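PDB 2WBN: terminase, large subunit from Bacillus phage spp1, which powers ATP-driven translocation of viral DNA into empty capsids and, through the nuclease domain described here, cuts the genome to start and end packaging. Local coordinates for residues 54-59 with 191-196; 61-66 with 83-88; 131-136 with 195-200. One frame throughout, in Å; residues are numbered along the deposited sequence.

Interaction 1: residues 54-59 with 191-196; sequences GLDFGY and TIDATR
The carboxylate of Asp56, which lies alongside Asp193 across the contact, is gripped at both oxygens. Asp56 OD1 accepts from Gly58 N at 2.9 Å, closing an Asx turn over residues 56-58, while OD2 is hydrogen-bonded to the hydroxyl of Tyr197. These two bonds limit rotation about the last torsion. CG stands anti to the backbone N (chi1 -172°), which carries the group toward helix 190-198. There Asp56 OD2 approaches Asp193 CB at 4.0 Å, and Asp56 OD2 and Asp193 OD2 are 4.3 Å apart. The two side chains point the same way, with carboxylate planes 29° apart, and no direct hydrogen bond joins them. Asp193 is steadied within its own helix: Arg196 NH2 meets Asp193 OD1 at 3.0 Å in a salt bridge, in the plane of the guanidinium but from well above that of the carboxylate.

Behind the acids the backbones themselves come close. The axes of strand 54-56 and helix 191-196 approach to 6.2 Å, their directions 134° apart. Such closeness rests on small residues, since Ala194 CB lies 4.0 Å from Gly54 C and the bare CA of Gly54 makes a nearly straight CA-H...O contact with Ala194 O at 3.3 Å. Leu55 points the other way, to helix 115-124, so the two faces of the strand serve different helices.

Asp56 binds both catalytic manganese ions of the nuclease and Asp193 the second, with Asp111 and His190 completing the protein ligands. Two carboxylates brought side by side, each held by its own polar partners, are consistent with a seat for the second ion, which both bind.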
loop_
_atom_site.group_PDB
_atom_site.type_symbol
_atom_site.label_atom_id
_atom_site.label_comp_id
_atom_site.label_asym_id
_atom_site.label_seq_id
_atom_site.Cartn_x
_atom_site.Cartn_y
_atom_site.Cartn_z
ATOM N N GLY A 54 2.080 0.907 4.852
ATOM C CA GLY A 54 1.870 -0.537 4.776
ATOM C C GLY A 54 3.070 -1.265 4.201
ATOM O O GLY A 54 3.898 -0.677 3.506
ATOM N N LEU A 55 3.170 -2.549 4.511
ATOM C CA LEU A 55 4.309 -3.339 4.067
ATOM C C LEU A 55 3.869 -4.758 3.808
ATOM O O LEU A 55 3.284 -5.397 4.680
ATOM C CB LEU A 55 5.425 -3.309 5.115
ATOM C CG LEU A 55 6.633 -4.206 4.835
ATOM C CD1 LEU A 55 7.337 -3.828 3.548
ATOM C CD2 LEU A 55 7.590 -4.148 6.005
ATOM N N ASP A 56 4.130 -5.230 2.595
ATOM C CA ASP A 56 4.010 -6.609 2.250
ATOM C C ASP A 56 5.420 -7.160 2.034
ATOM O O ASP A 56 6.214 -6.539 1.346
ATOM C CB ASP A 56 3.164 -6.796 0.997
ATOM C CG ASP A 56 2.860 -8.265 0.738
ATOM O OD1 ASP A 56 3.776 -9.002 0.297
ATOM O OD2 ASP A 56 1.725 -8.703 1.030
ATOM N N PHE A 57 5.717 -8.316 2.620
ATOM C CA PHE A 57 7.082 -8.848 2.631
ATOM C C PHE A 57 7.522 -9.569 1.365
ATOM O O PHE A 57 8.719 -9.828 1.181
ATOM C CB PHE A 57 7.284 -9.762 3.839
ATOM C CG PHE A 57 7.340 -9.024 5.141
ATOM C CD1 PHE A 57 6.292 -9.098 6.039
ATOM C CD2 PHE A 57 8.432 -8.215 5.449
ATOM C CE1 PHE A 57 6.331 -8.391 7.247
ATOM C CE2 PHE A 57 8.482 -7.508 6.643
ATOM C CZ PHE A 57 7.423 -7.591 7.540
ATOM N N GLY A 58 6.578 -9.901 0.495
ATOM C CA GLY A 58 6.920 -10.702 -0.670
ATOM C C GLY A 58 7.025 -12.157 -0.247
ATOM O O GLY A 58 7.118 -12.471 0.932
ATOM N N TYR A 59 7.005 -13.026 -1.224
ATOM C CA TYR A 59 6.986 -14.448 -1.022
ATOM C C TYR A 59 7.176 -15.064 -2.403
ATOM O O TYR A 59 6.519 -14.661 -3.371
ATOM C CB TYR A 59 5.662 -14.888 -0.396
ATOM C CG TYR A 59 5.542 -16.386 -0.198
ATOM C CD1 TYR A 59 6.471 -17.080 0.548
ATOM C CD2 TYR A 59 4.494 -17.105 -0.767
ATOM C CE1 TYR A 59 6.372 -18.454 0.712
ATOM C CE2 TYR A 59 4.384 -18.491 -0.594
ATOM C CZ TYR A 59 5.315 -19.154 0.146
ATOM O OH TYR A 59 5.206 -20.527 0.313
ATOM N N THR A 191 1.600 -3.614 -4.226
ATOM C CA THR A 191 1.393 -2.322 -3.588
ATOM C C THR A 191 -0.068 -2.115 -3.170
ATOM O O THR A 191 -0.346 -1.329 -2.266
ATOM C CB THR A 191 1.790 -1.109 -4.486
ATOM O OG1 THR A 191 0.918 -1.039 -5.624
ATOM C CG2 THR A 191 3.244 -1.212 -4.937
ATOM N N ILE A 192 -0.991 -2.797 -3.833
ATOM C CA ILE A 192 -2.411 -2.725 -3.459
ATOM C C ILE A 192 -2.616 -3.457 -2.130
ATOM O O ILE A 192 -3.284 -2.953 -1.226
ATOM C CB ILE A 192 -3.328 -3.334 -4.532
ATOM C CG1 ILE A 192 -3.077 -2.701 -5.909
ATOM C CG2 ILE A 192 -4.800 -3.090 -4.177
ATOM C CD1 ILE A 192 -3.863 -3.334 -7.041
ATOM N N ASP A 193 -2.029 -4.643 -2.007
ATOM C CA ASP A 193 -2.007 -5.353 -0.716
ATOM C C ASP A 193 -1.408 -4.497 0.386
ATOM O O ASP A 193 -2.004 -4.368 1.442
ATOM C CB ASP A 193 -1.222 -6.662 -0.823
ATOM C CG ASP A 193 -1.991 -7.754 -1.557
ATOM O OD1 ASP A 193 -3.230 -7.655 -1.664
ATOM O OD2 ASP A 193 -1.351 -8.721 -2.018
ATOM N N ALA A 194 -0.249 -3.899 0.137
ATOM C CA ALA A 194 0.402 -3.042 1.137
ATOM C C ALA A 194 -0.473 -1.869 1.545
ATOM O O ALA A 194 -0.505 -1.496 2.718
ATOM C CB ALA A 194 1.753 -2.553 0.648
ATOM N N THR A 195 -1.157 -1.273 0.559
ATOM C CA THR A 195 -2.117 -0.212 0.819
ATOM C C THR A 195 -3.312 -0.656 1.680
ATOM O O THR A 195 -3.670 0.028 2.622
ATOM C CB THR A 195 -2.611 0.385 -0.508
ATOM O OG1 THR A 195 -1.475 0.859 -1.230
ATOM C CG2 THR A 195 -3.593 1.549 -0.263
ATOM N N ARG A 196 -3.929 -1.787 1.367
ATOM C CA ARG A 196 -4.937 -2.364 2.270
ATOM C C ARG A 196 -4.483 -2.444 3.726
ATOM O O ARG A 196 -5.221 -2.026 4.624
ATOM C CB ARG A 196 -5.308 -3.765 1.861
ATOM C CG ARG A 196 -6.430 -3.887 0.887
ATOM C CD ARG A 196 -7.008 -5.284 1.069
ATOM N NE ARG A 196 -5.999 -6.276 0.686
ATOM C CZ ARG A 196 -5.433 -7.170 1.487
ATOM N NH1 ARG A 196 -5.744 -7.263 2.785
ATOM N NH2 ARG A 196 -4.526 -7.989 0.973
#

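Interaction 2: residues 61-66 with 83-88; sequences PDPLAF and ELVDHK
Pro63 lays its ring over a face of His87: Pro63 CB sits 3.6 Å from the centroid, almost on the ring normal, a CH-pi contact. The edge of the same imidazole is used too, with His87 CD2 3.2 Å from Pro61 O, near the ring plane. Beside it, Val85 CG1 touches Pro63 CB at 3.7 Å; chi1 of -179° places this branch anti to the backbone N and alongside the proline.

Strands 64-66 and 83-86 run antiparallel, their directions 177° apart, as part of the beta hairpin 64-72/77-86. In the hydrogen-bonded pair Phe66-Leu84, Phe66 N reaches Leu84 O at 2.8 Å. Leu64-Asp86 is the other such pair, its bond from Leu64 N to Asp86 O (2.9 Å) less straight, and Ala65-Val85 is the non-hydrogen-bonded pair between them.

Further out, Leu64, Phe66 and Leu84 pack against helix 91-100, while Pro63, Ala65 and Val85 meet the start of helix 190-198. Asp86 OD1 accepts from Lys88 N in an Asx turn and OD2 forms a salt bridge with Arg93. Because Pro63 also touches His190, a ligand of the second manganese, this hydrogen-bonded hairpin end adjoins the metal site without supplying a ligand.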
loop_
_atom_site.group_PDB
_atom_site.type_symbol
_atom_site.label_atom_id
_atom_site.label_comp_id
_atom_site.label_asym_id
_atom_site.label_seq_id
_atom_site.Cartn_x
_atom_site.Cartn_y
_atom_site.Cartn_z
ATOM N N PRO A 61 8.564 -15.379 -5.897
ATOM C CA PRO A 61 9.062 -14.324 -6.773
ATOM C C PRO A 61 8.458 -12.948 -6.509
ATOM O O PRO A 61 8.940 -11.963 -7.068
ATOM C CB PRO A 61 8.627 -14.806 -8.160
ATOM C CG PRO A 61 7.315 -15.503 -7.891
ATOM C CD PRO A 61 7.474 -16.152 -6.534
ATOM N N ASP A 62 7.417 -12.883 -5.674
ATOM C CA ASP A 62 6.715 -11.633 -5.391
ATOM C C ASP A 62 7.571 -10.679 -4.562
ATOM O O ASP A 62 8.326 -11.129 -3.673
ATOM C CB ASP A 62 5.400 -11.928 -4.694
ATOM C CG ASP A 62 4.446 -12.660 -5.595
ATOM O OD1 ASP A 62 4.809 -12.894 -6.782
ATOM O OD2 ASP A 62 3.351 -12.981 -5.144
ATOM N N PRO A 63 7.519 -9.375 -4.896
ATOM C CA PRO A 63 8.389 -8.418 -4.232
ATOM C C PRO A 63 7.890 -7.963 -2.873
ATOM O O PRO A 63 6.685 -7.931 -2.613
ATOM C CB PRO A 63 8.380 -7.219 -5.180
ATOM C CG PRO A 63 7.000 -7.243 -5.767
ATOM C CD PRO A 63 6.614 -8.717 -5.852
ATOM N N LEU A 64 8.828 -7.536 -2.045
ATOM C CA LEU A 64 8.487 -6.730 -0.889
ATOM C C LEU A 64 7.952 -5.400 -1.439
ATOM O O LEU A 64 8.479 -4.878 -2.425
ATOM C CB LEU A 64 9.721 -6.517 -0.008
ATOM C CG LEU A 64 9.608 -5.495 1.145
ATOM C CD1 LEU A 64 10.545 -5.969 2.284
ATOM C CD2 LEU A 64 9.976 -4.074 0.703
ATOM N N ALA A 65 6.889 -4.885 -0.840
ATOM C CA ALA A 65 6.298 -3.597 -1.245
ATOM C C ALA A 65 5.954 -2.768 -0.010
ATOM O O ALA A 65 5.099 -3.166 0.806
ATOM C CB ALA A 65 5.070 -3.825 -2.099
ATOM N N PHE A 66 6.701 -1.674 0.163
ATOM C CA PHE A 66 6.437 -0.664 1.184
ATOM C C PHE A 66 5.693 0.512 0.545
ATOM O O PHE A 66 6.113 1.011 -0.504
ATOM C CB PHE A 66 7.750 -0.153 1.780
ATOM C CG PHE A 66 7.589 1.045 2.672
ATOM C CD1 PHE A 66 7.171 0.894 3.990
ATOM C CD2 PHE A 66 7.837 2.318 2.193
ATOM C CE1 PHE A 66 7.015 1.992 4.813
ATOM C CE2 PHE A 66 7.675 3.430 3.012
ATOM C CZ PHE A 66 7.259 3.268 4.318
ATOM N N GLU A 83 7.125 4.861 -1.995
ATOM C CA GLU A 83 7.063 3.414 -2.088
ATOM C C GLU A 83 8.482 2.838 -2.165
ATOM O O GLU A 83 9.440 3.542 -2.515
ATOM C CB GLU A 83 6.280 2.998 -3.341
ATOM C CG GLU A 83 7.051 3.264 -4.632
ATOM C CD GLU A 83 6.290 3.004 -5.914
ATOM O OE1 GLU A 83 5.054 2.844 -5.879
ATOM O OE2 GLU A 83 6.946 2.963 -6.986
ATOM N N LEU A 84 8.598 1.552 -1.850
ATOM C CA LEU A 84 9.774 0.764 -2.167
ATOM C C LEU A 84 9.277 -0.608 -2.585
ATOM O O LEU A 84 8.605 -1.294 -1.810
ATOM C CB LEU A 84 10.727 0.640 -0.967
ATOM C CG LEU A 84 12.029 -0.142 -1.178
ATOM C CD1 LEU A 84 13.011 0.573 -2.136
ATOM C CD2 LEU A 84 12.700 -0.414 0.167
ATOM N N VAL A 85 9.610 -1.002 -3.806
ATOM C CA VAL A 85 9.290 -2.322 -4.337
ATOM C C VAL A 85 10.598 -3.030 -4.680
ATOM O O VAL A 85 11.394 -2.540 -5.493
ATOM C CB VAL A 85 8.359 -2.225 -5.557
ATOM C CG1 VAL A 85 8.015 -3.633 -6.101
ATOM C CG2 VAL A 85 7.066 -1.447 -5.186
ATOM N N ASP A 86 10.813 -4.193 -4.077
ATOM C CA ASP A 86 12.062 -4.927 -4.213
ATOM C C ASP A 86 11.795 -6.418 -4.337
ATOM O O ASP A 86 11.301 -7.048 -3.386
ATOM C CB ASP A 86 12.877 -4.634 -2.955
ATOM C CG ASP A 86 14.302 -5.036 -3.061
ATOM O OD1 ASP A 86 14.696 -5.638 -4.088
ATOM O OD2 ASP A 86 15.046 -4.736 -2.073
ATOM N N HIS A 87 12.135 -6.974 -5.502
ATOM C CA HIS A 87 12.036 -8.400 -5.743
ATOM C C HIS A 87 13.120 -9.198 -5.034
ATOM O O HIS A 87 12.951 -10.374 -4.810
ATOM C CB HIS A 87 12.056 -8.708 -7.245
ATOM C CG HIS A 87 10.787 -8.323 -7.935
ATOM N ND1 HIS A 87 10.563 -7.050 -8.416
ATOM C CD2 HIS A 87 9.649 -9.023 -8.171
ATOM C CE1 HIS A 87 9.344 -6.981 -8.918
ATOM N NE2 HIS A 87 8.769 -8.163 -8.789
ATOM N N LYS A 88 14.223 -8.543 -4.703
ATOM C CA LYS A 88 15.361 -9.162 -4.003
ATOM C C LYS A 88 15.257 -8.677 -2.570
ATOM O O LYS A 88 15.848 -7.653 -2.174
ATOM C CB LYS A 88 16.659 -8.745 -4.684
ATOM C CG LYS A 88 16.686 -9.303 -6.112
ATOM C CD LYS A 88 17.946 -9.072 -6.825
ATOM C CE LYS A 88 17.733 -9.234 -8.307
ATOM N NZ LYS A 88 17.726 -10.663 -8.751
#

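Interaction 3: residues 131-136 with 195-200; sequences EGAKKG and TRYAFE
Glu200 thrusts its carboxylate at the turn after strand 130-132, its chain roughly perpendicular to that of Lys134 and antiparallel to that of Lys135. Both oxygens are occupied by consecutive backbone amides. Lys134 N reaches Glu200 OE2 at 2.7 Å on its syn lone pair, and Lys135 N meets Glu200 OE1 at 3.0 Å on the syn side, out of the carboxylate plane. This two-point grip fixes the rotation of the group. A chi1 of 70° sets CG of Glu200 over its own backbone, and the chain then runs extended to the turn.

Lys134 NZ bends back to Glu131 OE2 at 2.9 Å in a salt bridge whose hydrogen bond is weak. The extended Lys135 chain runs along Glu200, with Lys135 CB 3.3 Å from Glu200 OE1 and its CE and NZ near Glu200 O. Ala133 CB meets both the Glu200 carboxylate and Tyr197, reaching Tyr197 CD1 obliquely at 4.4 Å; the hydroxyl of Tyr197 binds Asp56. One water links Gly136 O to Arg196 NH1.

The contact thus ties one edge strand, 130-132, to the end of helix 190-198, which carries the manganese ligands His190 and Asp193 in this RNase H-like nuclease domain.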
loop_
_atom_site.group_PDB
_atom_site.type_symbol
_atom_site.label_atom_id
_atom_site.label_comp_id
_atom_site.label_asym_id
_atom_site.label_seq_id
_atom_site.Cartn_x
_atom_site.Cartn_y
_atom_site.Cartn_z
ATOM N N GLU A 131 3.915 -2.870 13.270
ATOM C CA GLU A 131 3.070 -3.901 13.855
ATOM C C GLU A 131 2.376 -4.737 12.790
ATOM O O GLU A 131 2.172 -4.293 11.659
ATOM C CB GLU A 131 2.066 -3.315 14.857
ATOM C CG GLU A 131 0.873 -2.584 14.264
ATOM C CD GLU A 131 0.005 -1.958 15.352
ATOM O OE1 GLU A 131 0.342 -0.844 15.807
ATOM O OE2 GLU A 131 -1.007 -2.579 15.756
ATOM N N GLY A 132 2.046 -5.972 13.161
ATOM C CA GLY A 132 1.347 -6.875 12.276
ATOM C C GLY A 132 -0.042 -6.357 11.965
ATOM O O GLY A 132 -0.705 -5.783 12.843
ATOM N N ALA A 133 -0.469 -6.525 10.713
ATOM C CA ALA A 133 -1.852 -6.283 10.341
ATOM C C ALA A 133 -2.739 -7.163 11.214
ATOM O O ALA A 133 -2.522 -8.361 11.300
ATOM C CB ALA A 133 -2.085 -6.601 8.877
ATOM N N LYS A 134 -3.724 -6.545 11.860
ATOM C CA LYS A 134 -4.682 -7.259 12.704
ATOM C C LYS A 134 -5.691 -8.052 11.879
ATOM O O LYS A 134 -6.126 -9.130 12.296
ATOM C CB LYS A 134 -5.419 -6.283 13.633
ATOM C CG LYS A 134 -4.551 -5.751 14.768
ATOM C CD LYS A 134 -5.274 -4.689 15.595
ATOM C CE LYS A 134 -4.602 -4.493 16.961
ATOM N NZ LYS A 134 -3.127 -4.255 16.816
ATOM N N LYS A 135 -6.065 -7.525 10.716
ATOM C CA LYS A 135 -7.075 -8.177 9.895
ATOM C C LYS A 135 -6.503 -9.413 9.216
ATOM O O LYS A 135 -5.301 -9.505 8.986
ATOM C CB LYS A 135 -7.664 -7.216 8.869
ATOM C CG LYS A 135 -8.656 -6.211 9.448
ATOM C CD LYS A 135 -9.436 -5.557 8.327
ATOM C CE LYS A 135 -10.505 -4.594 8.816
ATOM N NZ LYS A 135 -11.043 -3.894 7.621
ATOM N N GLY A 136 -7.387 -10.362 8.915
ATOM C CA GLY A 136 -6.992 -11.681 8.437
ATOM C C GLY A 136 -7.167 -11.843 6.944
ATOM O O GLY A 136 -7.448 -10.874 6.251
ATOM N N THR A 195 -1.157 -1.273 0.559
ATOM C CA THR A 195 -2.117 -0.212 0.819
ATOM C C THR A 195 -3.312 -0.656 1.680
ATOM O O THR A 195 -3.670 0.028 2.622
ATOM C CB THR A 195 -2.611 0.385 -0.508
ATOM O OG1 THR A 195 -1.475 0.859 -1.230
ATOM C CG2 THR A 195 -3.593 1.549 -0.263
ATOM N N ARG A 196 -3.929 -1.787 1.367
ATOM C CA ARG A 196 -4.937 -2.364 2.270
ATOM C C ARG A 196 -4.483 -2.444 3.726
ATOM O O ARG A 196 -5.221 -2.026 4.624
ATOM C CB ARG A 196 -5.308 -3.765 1.861
ATOM C CG ARG A 196 -6.430 -3.887 0.887
ATOM C CD ARG A 196 -7.008 -5.284 1.069
ATOM N NE ARG A 196 -5.999 -6.276 0.686
ATOM C CZ ARG A 196 -5.433 -7.170 1.487
ATOM N NH1 ARG A 196 -5.744 -7.263 2.785
ATOM N NH2 ARG A 196 -4.526 -7.989 0.973
ATOM N N TYR A 197 -3.299 -3.021 3.963
ATOM C CA TYR A 197 -2.783 -3.120 5.332
ATOM C C TYR A 197 -2.690 -1.724 5.939
ATOM O O TYR A 197 -3.129 -1.513 7.047
ATOM C CB TYR A 197 -1.395 -3.759 5.431
ATOM C CG TYR A 197 -1.185 -5.024 4.648
ATOM C CD1 TYR A 197 -2.208 -5.957 4.484
ATOM C CD2 TYR A 197 0.066 -5.310 4.098
ATOM C CE1 TYR A 197 -1.994 -7.129 3.773
ATOM C CE2 TYR A 197 0.282 -6.440 3.368
ATOM C CZ TYR A 197 -0.743 -7.358 3.217
ATOM O OH TYR A 197 -0.501 -8.495 2.508
ATOM N N ALA A 198 -2.133 -0.775 5.187
ATOM C CA ALA A 198 -1.890 0.572 5.699
ATOM C C ALA A 198 -3.170 1.239 6.202
ATOM O O ALA A 198 -3.130 1.995 7.174
ATOM C CB ALA A 198 -1.230 1.442 4.627
ATOM N N PHE A 199 -4.287 0.967 5.526
ATOM C CA PHE A 199 -5.594 1.551 5.858
ATOM C C PHE A 199 -6.564 0.635 6.604
ATOM O O PHE A 199 -7.741 0.980 6.743
ATOM C CB PHE A 199 -6.266 2.029 4.581
ATOM C CG PHE A 199 -5.666 3.279 4.048
ATOM C CD1 PHE A 199 -4.655 3.228 3.106
ATOM C CD2 PHE A 199 -6.056 4.508 4.551
ATOM C CE1 PHE A 199 -4.078 4.404 2.624
ATOM C CE2 PHE A 199 -5.481 5.672 4.073
ATOM C CZ PHE A 199 -4.487 5.614 3.126
ATOM N N GLU A 200 -6.097 -0.510 7.102
ATOM C CA GLU A 200 -7.023 -1.457 7.741
ATOM C C GLU A 200 -7.774 -0.863 8.941
ATOM O O GLU A 200 -8.919 -1.222 9.180
ATOM C CB GLU A 200 -6.325 -2.777 8.117
ATOM C CG GLU A 200 -5.327 -2.683 9.258
ATOM C CD GLU A 200 -4.981 -4.043 9.866
ATOM O OE1 GLU A 200 -5.207 -5.097 9.236
ATOM O OE2 GLU A 200 -4.480 -4.046 11.004
HETATM O O HOH W 1 -4.798 -9.831 4.623
#

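In the fold
From the N terminus, residues 54-59 of strand 51-56 open the long loop that interaction 1 closes at 191-196. Interaction 2 follows almost at once and closes early, pairing 61-66 with 83-88 in a hairpin wholly within that span. Interaction 3 opens later within the same span, at 131-136, and ends at 195-200 on the same helical stretch as interaction 1, sharing Thr195 and Arg196 with it. Interactions 1 and 2 touch through neighbouring strands, Asp56 O lying 2.8 Å from Ala65 N, whereas the centres of 2 and 3 are about 17 Å apart. Together they join the hairpin, strand 51-56 and the edge strand 130-132 to helix 190-198.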